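PDB 5GKD: AlyGC from Glaciecola chathamensis, which cleaves alginate, as a calcium-binding lyase of polysaccharide lyase family 6 built on parallel beta-helices. Local coordinates for residues 254-260 and 278-283; 68-74 and 99-105. One frame throughout, in Å; residues are numbered along the deposited sequence.

Contact 1: residues 254-260 and 278-283; sequences GNGVDHT and EGLTGY
This is a loop-on-loop contact between successive coils of the N-terminal parallel beta-helix, where the chain leaves strand 246-253 and, one coil later, strand 271-278. Both segments run the same way, with CA atoms 4.6 Å apart at Gly254 and Gly279 and 4.1 Å at His259 and Gly282. Residues 254-260 fold into two consecutive turns, type I' over Gly254-Val257 and type II over Val257-Thr260; alongside them, 278-283 has a left-handed Gly279 (phi/psi 64°/39°) and Thr281 at -108°/0° between more extended residues. Gly254 N donates to Glu278 O (2.8 Å) and Gly256 N to Gly279 O (2.8 Å), so the first turn sits on the carbonyls of the next coil. A side chain on Gly254 would run into Gly279 O and Leu280 CD2; a CB on Gly279 would be tight against Asn255 N and Gly256 N, and its positive phi also favours glycine. Thr281, rotamer p, holds the second turn: its OG1 donates to Val257 O (2.7 Å), which also accepts from Thr260 OG1 (2.8 Å). Thr260 OG1 in turn accepts from Thr281 N (3.2 Å), and Gly282 N reaches Thr260 O at 3.0 Å. One water accepts from His259 N (3.0 Å) and donates to Thr281 O (2.7 Å). The His259 and Tyr283 rings meet obliquely, centroids 5.5 Å apart, planes at 49°. Around this pair, Asn255 bonds back to Glu232 on the preceding coil and Leu280 to Glu320 on the following one, while Asp258 reaches Tyr606 and His259 reaches His637 and stacks on Phe634, bringing these loops against the C-terminal beta-helix.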
loop_
_atom_site.group_PDB
_atom_site.type_symbol
_atom_site.label_atom_id
_atom_site.label_comp_id
_atom_site.label_asym_id
_atom_site.label_seq_id
_atom_site.Cartn_x
_atom_site.Cartn_y
_atom_site.Cartn_z
ATOM N N GLY A 254 -36.401 -0.757 -11.031
ATOM C CA GLY A 254 -35.425 0.219 -10.568
ATOM C C GLY A 254 -35.832 0.936 -9.298
ATOM O O GLY A 254 -34.974 1.322 -8.503
ATOM N N ASN A 255 -37.132 1.140 -9.093
ATOM C CA ASN A 255 -37.655 1.866 -7.926
ATOM C C ASN A 255 -37.080 3.272 -7.796
ATOM O O ASN A 255 -37.034 3.818 -6.703
ATOM C CB ASN A 255 -37.402 1.105 -6.619
ATOM C CG ASN A 255 -38.322 -0.067 -6.444
ATOM O OD1 ASN A 255 -39.333 -0.176 -7.124
ATOM N ND2 ASN A 255 -37.984 -0.953 -5.515
ATOM N N GLY A 256 -36.630 3.878 -8.890
ATOM C CA GLY A 256 -36.056 5.208 -8.792
ATOM C C GLY A 256 -34.691 5.303 -8.135
ATOM O O GLY A 256 -34.210 6.413 -7.906
ATOM N N VAL A 257 -34.038 4.182 -7.843
ATOM C CA VAL A 257 -32.699 4.221 -7.256
ATOM C C VAL A 257 -31.686 4.720 -8.285
ATOM O O VAL A 257 -31.808 4.461 -9.492
ATOM C CB VAL A 257 -32.326 2.827 -6.712
ATOM C CG1 VAL A 257 -30.858 2.755 -6.307
ATOM C CG2 VAL A 257 -33.217 2.478 -5.528
ATOM N N ASP A 258 -30.682 5.451 -7.797
ATOM C CA ASP A 258 -29.707 6.122 -8.648
ATOM C C ASP A 258 -28.957 5.125 -9.517
ATOM O O ASP A 258 -28.539 4.068 -9.054
ATOM C CB ASP A 258 -28.697 6.912 -7.786
ATOM C CG ASP A 258 -28.008 8.047 -8.560
ATOM O OD1 ASP A 258 -28.666 8.608 -9.470
ATOM O OD2 ASP A 258 -26.825 8.402 -8.270
ATOM N N HIS A 259 -28.778 5.475 -10.785
ATOM C CA HIS A 259 -27.951 4.703 -11.707
ATOM C C HIS A 259 -28.467 3.274 -11.948
ATOM O O HIS A 259 -27.680 2.363 -12.201
ATOM C CB HIS A 259 -26.495 4.673 -11.224
ATOM C CG HIS A 259 -25.768 5.966 -11.417
ATOM N ND1 HIS A 259 -25.571 6.531 -12.657
ATOM C CD2 HIS A 259 -25.187 6.801 -10.528
ATOM C CE1 HIS A 259 -24.901 7.659 -12.526
ATOM N NE2 HIS A 259 -24.653 7.847 -11.244
ATOM N N THR A 260 -29.775 3.042 -11.904
ATOM C CA THR A 260 -30.340 1.757 -12.312
ATOM C C THR A 260 -30.595 1.716 -13.829
ATOM O O THR A 260 -31.272 2.595 -14.370
ATOM C CB THR A 260 -31.647 1.485 -11.559
ATOM O OG1 THR A 260 -32.478 2.650 -11.584
ATOM C CG2 THR A 260 -31.393 1.092 -10.131
ATOM N N GLU A 278 -39.038 -0.556 -15.349
ATOM C CA GLU A 278 -39.747 0.412 -14.528
ATOM C C GLU A 278 -38.790 1.116 -13.585
ATOM O O GLU A 278 -37.978 0.476 -12.922
ATOM C CB GLU A 278 -40.864 -0.250 -13.697
ATOM C CG GLU A 278 -41.635 0.727 -12.837
ATOM C CD GLU A 278 -42.743 0.067 -12.030
ATOM O OE1 GLU A 278 -43.056 -1.116 -12.279
ATOM O OE2 GLU A 278 -43.303 0.734 -11.138
ATOM N N GLY A 279 -38.930 2.435 -13.510
ATOM C CA GLY A 279 -38.272 3.249 -12.501
ATOM C C GLY A 279 -36.767 3.248 -12.604
ATOM O O GLY A 279 -36.079 3.236 -11.574
ATOM N N LEU A 280 -36.240 3.265 -13.821
ATOM C CA LEU A 280 -34.810 3.207 -14.087
ATOM C C LEU A 280 -34.279 4.609 -14.329
ATOM O O LEU A 280 -34.796 5.332 -15.185
ATOM C CB LEU A 280 -34.528 2.334 -15.307
ATOM C CG LEU A 280 -35.087 0.920 -15.220
ATOM C CD1 LEU A 280 -34.743 0.157 -16.486
ATOM C CD2 LEU A 280 -34.473 0.236 -14.007
ATOM N N THR A 281 -33.241 4.986 -13.593
ATOM C CA THR A 281 -32.770 6.357 -13.603
ATOM C C THR A 281 -31.448 6.541 -14.322
ATOM O O THR A 281 -30.958 7.666 -14.382
ATOM C CB THR A 281 -32.622 6.880 -12.173
ATOM O OG1 THR A 281 -31.530 6.200 -11.558
ATOM C CG2 THR A 281 -33.854 6.594 -11.384
ATOM N N GLY A 282 -30.852 5.492 -14.854
ATOM C CA GLY A 282 -29.509 5.619 -15.382
ATOM C C GLY A 282 -29.468 6.323 -16.713
ATOM O O GLY A 282 -30.486 6.521 -17.370
ATOM N N TYR A 283 -28.254 6.664 -17.136
ATOM C CA TYR A 283 -28.045 7.366 -18.397
ATOM C C TYR A 283 -26.768 6.856 -19.053
ATOM O O TYR A 283 -26.020 6.070 -18.475
ATOM C CB TYR A 283 -27.992 8.892 -18.198
ATOM C CG TYR A 283 -26.963 9.374 -17.204
ATOM C CD1 TYR A 283 -25.652 9.610 -17.591
ATOM C CD2 TYR A 283 -27.301 9.592 -15.876
ATOM C CE1 TYR A 283 -24.710 10.053 -16.683
ATOM C CE2 TYR A 283 -26.368 10.028 -14.968
ATOM C CZ TYR A 283 -25.076 10.261 -15.375
ATOM O OH TYR A 283 -24.155 10.700 -14.459
HETATM O O HOH W 1 -39.656 0.228 -10.280
HETATM O O HOH W 2 -28.912 7.750 -12.676
HETATM O O HOH W 3 -26.212 5.410 -15.045
#

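Contact 2: residues 68-74 and 99-105; sequences LAGEHLI and VLASHSR
From the corner at Gly70, between strands 65-69 and 73-81, residues 70-74 run parallel and in register with 101-105 one coil on; strand 65-69 has 89-92 as its neighbour there, so Leu68 and Ala69 approach 99-105 without pairing. Gly70 pairs with Ala101, Glu71 with Ser102 and Ile74 with Arg105, CA atoms 4.7 to 4.8 Å apart. Gly70 N donates to Leu100 O and Ser102 N to Gly70 O, both 3.0 Å; past the corner His72 N reaches Ser102 O weakly (3.3 Å) and Arg105 N donates to Leu73 O (2.8 Å). Gly70 is at phi 113° and psi -137°, where a CB would be jammed against the carbonyl O of Ala69. His72 and His103 both take the left-handed region (phi 56° and 51°), so the two bends match. Beside them Ser104 OG (rotamer m) donates to Ser102 O (2.8 Å) and accepts from Leu73 N (3.3 Å), filling a gap in the backbone ladder. A water donates to Leu73 O (2.8 Å) and His103 O (2.9 Å). His103 CB lies over the His72 ring, 3.9 Å from its centroid, a CH-pi contact; the two imidazoles are near parallel (12°) but slid apart, and the His103 ring also meets that of His132, on the following coil, planes at about 15°. Leu68 CB packs on Ala101 CB at 3.9 Å. Arg105, extended, leads away to a salt bridge with Asp136. Besides this column of like residues, matched corners paired in parallel between coils typify the right-handed parallel beta-helix of the pectate lyase-like clan.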
loop_
_atom_site.group_PDB
_atom_site.type_symbol
_atom_site.label_atom_id
_atom_site.label_comp_id
_atom_site.label_asym_id
_atom_site.label_seq_id
_atom_site.Cartn_x
_atom_site.Cartn_y
_atom_site.Cartn_z
ATOM N N LEU A 68 -15.145 -29.613 -10.033
ATOM C CA LEU A 68 -15.829 -30.775 -10.584
ATOM C C LEU A 68 -15.091 -31.251 -11.827
ATOM O O LEU A 68 -14.656 -30.438 -12.639
ATOM C CB LEU A 68 -17.279 -30.455 -10.960
ATOM C CG LEU A 68 -18.289 -30.231 -9.847
ATOM C CD1 LEU A 68 -18.137 -28.827 -9.265
ATOM C CD2 LEU A 68 -19.727 -30.469 -10.327
ATOM N N ALA A 69 -14.956 -32.566 -11.977
ATOM C CA ALA A 69 -14.276 -33.118 -13.147
ATOM C C ALA A 69 -14.885 -34.467 -13.497
ATOM O O ALA A 69 -15.100 -35.289 -12.605
ATOM C CB ALA A 69 -12.768 -33.251 -12.886
ATOM N N GLY A 70 -15.163 -34.697 -14.777
ATOM C CA GLY A 70 -15.850 -35.918 -15.171
ATOM C C GLY A 70 -17.238 -35.661 -15.721
ATOM O O GLY A 70 -17.429 -34.722 -16.476
ATOM N N GLU A 71 -18.227 -36.455 -15.346
ATOM C CA GLU A 71 -19.561 -36.234 -15.879
ATOM C C GLU A 71 -20.601 -36.842 -14.955
ATOM O O GLU A 71 -20.306 -37.729 -14.150
ATOM C CB GLU A 71 -19.706 -36.814 -17.297
ATOM C CG GLU A 71 -19.180 -38.221 -17.449
ATOM C CD GLU A 71 -19.497 -38.813 -18.814
ATOM O OE1 GLU A 71 -19.777 -38.042 -19.751
ATOM O OE2 GLU A 71 -19.505 -40.056 -18.943
ATOM N N HIS A 72 -21.835 -36.345 -15.093
ATOM C CA HIS A 72 -22.980 -36.807 -14.314
ATOM C C HIS A 72 -22.728 -36.696 -12.810
ATOM O O HIS A 72 -23.000 -37.609 -12.033
ATOM C CB HIS A 72 -23.370 -38.226 -14.737
ATOM C CG HIS A 72 -23.805 -38.298 -16.168
ATOM N ND1 HIS A 72 -25.018 -37.799 -16.603
ATOM C CD2 HIS A 72 -23.165 -38.744 -17.275
ATOM C CE1 HIS A 72 -25.117 -37.966 -17.910
ATOM N NE2 HIS A 72 -24.003 -38.530 -18.344
ATOM N N LEU A 73 -22.228 -35.540 -12.398
ATOM C CA LEU A 73 -22.004 -35.231 -10.996
ATOM C C LEU A 73 -23.049 -34.239 -10.506
ATOM O O LEU A 73 -23.578 -33.438 -11.280
ATOM C CB LEU A 73 -20.606 -34.638 -10.782
ATOM C CG LEU A 73 -19.487 -35.409 -11.487
ATOM C CD1 LEU A 73 -18.155 -34.667 -11.370
ATOM C CD2 LEU A 73 -19.366 -36.836 -10.933
ATOM N N ILE A 74 -23.326 -34.292 -9.209
ATOM C CA ILE A 74 -24.167 -33.315 -8.534
ATOM C C ILE A 74 -23.481 -32.897 -7.238
ATOM O O ILE A 74 -23.012 -33.750 -6.484
ATOM C CB ILE A 74 -25.560 -33.877 -8.225
ATOM C CG1 ILE A 74 -26.215 -34.418 -9.497
ATOM C CG2 ILE A 74 -26.411 -32.798 -7.587
ATOM C CD1 ILE A 74 -27.580 -35.013 -9.237
ATOM N N VAL A 99 -9.094 -31.275 -18.324
ATOM C CA VAL A 99 -10.002 -32.231 -17.706
ATOM C C VAL A 99 -11.184 -31.446 -17.161
ATOM O O VAL A 99 -11.079 -30.818 -16.101
ATOM C CB VAL A 99 -9.310 -33.035 -16.583
ATOM C CG1 VAL A 99 -10.257 -34.050 -15.992
ATOM C CG2 VAL A 99 -8.034 -33.715 -17.083
ATOM N N LEU A 100 -12.310 -31.493 -17.874
ATOM C CA LEU A 100 -13.495 -30.678 -17.632
ATOM C C LEU A 100 -14.603 -31.512 -16.998
ATOM O O LEU A 100 -14.536 -32.738 -16.927
ATOM C CB LEU A 100 -14.015 -30.067 -18.942
ATOM C CG LEU A 100 -13.384 -28.868 -19.668
ATOM C CD1 LEU A 100 -12.005 -28.515 -19.166
ATOM C CD2 LEU A 100 -13.391 -29.102 -21.168
ATOM N N ALA A 101 -15.644 -30.828 -16.545
ATOM C CA ALA A 101 -16.886 -31.466 -16.146
ATOM C C ALA A 101 -17.962 -31.177 -17.186
ATOM O O ALA A 101 -18.047 -30.060 -17.706
ATOM C CB ALA A 101 -17.353 -30.976 -14.777
ATOM N N SER A 102 -18.769 -32.190 -17.487
ATOM C CA SER A 102 -19.932 -32.072 -18.348
ATOM C C SER A 102 -21.110 -32.774 -17.681
ATOM O O SER A 102 -20.932 -33.606 -16.797
ATOM C CB SER A 102 -19.670 -32.683 -19.743
ATOM O OG SER A 102 -18.899 -31.814 -20.560
ATOM N N HIS A 103 -22.320 -32.435 -18.114
ATOM C CA HIS A 103 -23.545 -33.077 -17.611
ATOM C C HIS A 103 -23.599 -33.086 -16.090
ATOM O O HIS A 103 -24.016 -34.062 -15.477
ATOM C CB HIS A 103 -23.678 -34.504 -18.135
ATOM C CG HIS A 103 -23.764 -34.579 -19.622
ATOM N ND1 HIS A 103 -22.678 -34.885 -20.415
ATOM C CD2 HIS A 103 -24.804 -34.380 -20.461
ATOM C CE1 HIS A 103 -23.042 -34.853 -21.681
ATOM N NE2 HIS A 103 -24.328 -34.553 -21.735
ATOM N N SER A 104 -23.173 -31.990 -15.475
ATOM C CA SER A 104 -23.009 -31.934 -14.033
ATOM C C SER A 104 -23.755 -30.733 -13.477
ATOM O O SER A 104 -24.058 -29.773 -14.186
ATOM C CB SER A 104 -21.529 -31.872 -13.658
ATOM O OG SER A 104 -20.894 -33.063 -14.071
ATOM N N ARG A 105 -24.055 -30.790 -12.193
ATOM C CA ARG A 105 -24.979 -29.834 -11.608
ATOM C C ARG A 105 -24.470 -29.374 -10.251
ATOM O O ARG A 105 -24.038 -30.191 -9.435
ATOM C CB ARG A 105 -26.360 -30.465 -11.485
ATOM C CG ARG A 105 -27.395 -29.591 -10.848
ATOM C CD ARG A 105 -28.725 -30.318 -10.767
ATOM N NE ARG A 105 -29.765 -29.487 -10.187
ATOM C CZ ARG A 105 -30.952 -29.943 -9.807
ATOM N NH1 ARG A 105 -31.855 -29.121 -9.292
ATOM N NH2 ARG A 105 -31.237 -31.228 -9.970
HETATM O O HOH W 4 -26.742 -36.240 -15.314
HETATM O O HOH W 5 -25.524 -34.364 -13.061
#

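From the N terminus, contact 2 comes first: the chain leaves 68-74, makes one circuit and lays 99-105 alongside it, closing a loop of 24 intervening residues. Over a hundred residues later contact 1 repeats the manoeuvre, with 17 residues between 254-260 and 278-283. The two are in series, neither nested nor crossed, with centres 40 Å apart and nearest atoms about 29 Å apart. Both join neighbouring coils of the same beta-helix. Contact 2 stacks a corner in an early coil, nearer the N terminus; contact 1 stacks loops farther along that face the C-terminal beta-helix, and its 254-260 loop leads into strand 263-265, which carries Arg264 of the carbonate pocket.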